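Local coordinates for F5/8 type C domain protein (Bacteroides ovatus, PDB 4ZRX) that probably hydrolyses alpha-L-fucosides, with a TIM-barrel catalytic domain joined to beta-sandwich modules, one an F5/8 type C domain, at residues T370-E375 and D444-T449. Sequence-based numbering, arbitrary orientation.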
loop_
_atom_site.group_PDB
_atom_site.type_symbol
_atom_site.label_atom_id
_atom_site.label_comp_id
_atom_site.label_asym_id
_atom_site.label_seq_id
_atom_site.Cartn_x
_atom_site.Cartn_y
_atom_site.Cartn_z
ATOM N N THR A 370 -9.690 -2.937 -31.041
ATOM C CA THR A 370 -10.643 -1.864 -31.291
ATOM C C THR A 370 -10.031 -0.509 -31.327
ATOM O O THR A 370 -9.045 -0.251 -30.688
ATOM C CB THR A 370 -11.815 -1.879 -30.218
ATOM O OG1 THR A 370 -12.882 -1.011 -30.627
ATOM C CG2 THR A 370 -11.346 -1.482 -28.878
ATOM N N THR A 371 -10.691 0.411 -32.012
ATOM C CA THR A 371 -10.337 1.811 -31.925
ATOM C C THR A 371 -11.398 2.535 -31.138
ATOM O O THR A 371 -12.322 1.913 -30.603
ATOM C CB THR A 371 -10.235 2.442 -33.333
ATOM O OG1 THR A 371 -11.492 2.290 -34.008
ATOM C CG2 THR A 371 -9.166 1.728 -34.123
ATOM N N SER A 372 -11.226 3.847 -31.004
ATOM C CA SER A 372 -12.079 4.639 -30.135
ATOM C C SER A 372 -13.535 4.523 -30.560
ATOM O O SER A 372 -13.867 4.610 -31.741
ATOM C CB SER A 372 -11.620 6.123 -30.161
ATOM O OG SER A 372 -10.295 6.254 -29.666
ATOM N N GLY A 373 -14.414 4.356 -29.582
ATOM C CA GLY A 373 -15.842 4.164 -29.801
ATOM C C GLY A 373 -16.278 2.699 -29.893
ATOM O O GLY A 373 -17.482 2.367 -29.944
ATOM N N GLY A 374 -15.323 1.775 -29.966
ATOM C CA GLY A 374 -15.679 0.389 -30.113
ATOM C C GLY A 374 -16.245 -0.229 -28.876
ATOM O O GLY A 374 -15.953 0.236 -27.774
ATOM N N GLU A 375 -17.069 -1.259 -29.072
ATOM C CA GLU A 375 -17.803 -1.917 -27.987
ATOM C C GLU A 375 -17.659 -3.415 -28.165
ATOM O O GLU A 375 -17.638 -3.893 -29.328
ATOM C CB GLU A 375 -19.301 -1.636 -28.062
ATOM C CG GLU A 375 -19.730 -0.343 -27.644
ATOM C CD GLU A 375 -21.202 -0.072 -27.952
ATOM O OE1 GLU A 375 -21.820 -0.785 -28.740
ATOM O OE2 GLU A 375 -21.722 0.869 -27.359
ATOM N N ASP A 444 -13.695 4.224 -25.156
ATOM C CA ASP A 444 -14.016 5.603 -25.574
ATOM C C ASP A 444 -12.851 6.298 -26.245
ATOM O O ASP A 444 -13.031 7.048 -27.244
ATOM C CB ASP A 444 -14.570 6.407 -24.406
ATOM C CG ASP A 444 -15.818 5.762 -23.799
ATOM O OD1 ASP A 444 -16.832 5.599 -24.517
ATOM O OD2 ASP A 444 -15.770 5.470 -22.586
ATOM N N GLU A 445 -11.652 6.081 -25.733
ATOM C CA GLU A 445 -10.459 6.710 -26.290
ATOM C C GLU A 445 -9.298 5.753 -26.176
ATOM O O GLU A 445 -9.138 5.150 -25.144
ATOM C CB GLU A 445 -10.090 7.979 -25.518
ATOM C CG GLU A 445 -11.067 9.161 -25.634
ATOM C CD GLU A 445 -10.633 10.300 -24.714
ATOM O OE1 GLU A 445 -9.389 10.546 -24.574
ATOM O OE2 GLU A 445 -11.521 10.903 -24.070
ATOM N N CYS A 446 -8.459 5.707 -27.203
ATOM C CA CYS A 446 -7.223 4.915 -27.109
ATOM C C CYS A 446 -6.208 5.424 -28.078
ATOM O O CYS A 446 -6.562 6.176 -29.030
ATOM C CB CYS A 446 -7.479 3.451 -27.303
ATOM S SG CYS A 446 -8.237 2.995 -28.926
ATOM N N ARG A 447 -4.970 5.033 -27.846
ATOM C CA ARG A 447 -3.881 5.300 -28.744
ATOM C C ARG A 447 -3.816 4.195 -29.761
ATOM O O ARG A 447 -3.776 3.023 -29.405
ATOM C CB ARG A 447 -2.575 5.385 -27.954
ATOM C CG ARG A 447 -2.675 6.465 -26.862
ATOM C CD ARG A 447 -1.432 6.472 -25.960
ATOM N NE ARG A 447 -1.540 7.576 -25.015
ATOM C CZ ARG A 447 -0.604 7.973 -24.168
ATOM N NH1 ARG A 447 0.582 7.351 -24.076
ATOM N NH2 ARG A 447 -0.871 9.000 -23.378
ATOM N N LEU A 448 -3.745 4.573 -31.058
ATOM C CA LEU A 448 -3.770 3.561 -32.126
ATOM C C LEU A 448 -4.925 2.572 -31.895
ATOM O O LEU A 448 -6.008 3.034 -31.611
ATOM C CB LEU A 448 -2.465 2.829 -32.246
ATOM C CG LEU A 448 -1.214 3.648 -32.562
ATOM C CD1 LEU A 448 0.010 2.737 -32.826
ATOM C CD2 LEU A 448 -1.413 4.599 -33.750
ATOM N N THR A 449 -4.718 1.252 -32.085
ATOM C CA THR A 449 -5.731 0.249 -31.816
ATOM C C THR A 449 -5.484 -0.401 -30.467
ATOM O O THR A 449 -4.381 -0.893 -30.235
ATOM C CB THR A 449 -5.719 -0.778 -32.949
ATOM O OG1 THR A 449 -6.013 -0.108 -34.173
ATOM C CG2 THR A 449 -6.774 -1.846 -32.752
#
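Ser372 turns OG anti to its carbonyl carbon (chi1 -62°), beside its backbone N, and Cys446 sets SG between its own backbone N and carbonyl carbon (chi1 59°), near the Thr370-Ser372 backbone, where two connections of a beta-sandwich run side by side. One, a type II beta turn from Thr371 to Gly374, leads from strand 368-370 of one sheet to strand 374-381 of the other; the second leads from strand 438-446 back to strand 450-458. Cys446 N gives a rather bent hydrogen bond to Ser372 OG, at 3.1 Å and 138° at the hydrogen, while Ser372 CB rests 3.4 Å from Asp444 O. Cys446 SG lies close to the start of the turn, 3.8 Å from Thr371 CA. Gly373, with a positive phi, takes the third place of the turn, and with Gly374 forms a G1 bulge opposite Ile443. Thr371 O accepts twice, from Gly374 N and from Thr370 OG1, the latter on a lone pair in the carbonyl plane. Within the second connection, Arg447 forms a salt bridge to Glu402 of the same sheet and a cation-pi contact with Trp239 of the fucosidase region. Thr371 CG2 lies 3.6 Å from Thr449 OG1, and Thr449 CG2 sits 3.5 Å from Thr370 O.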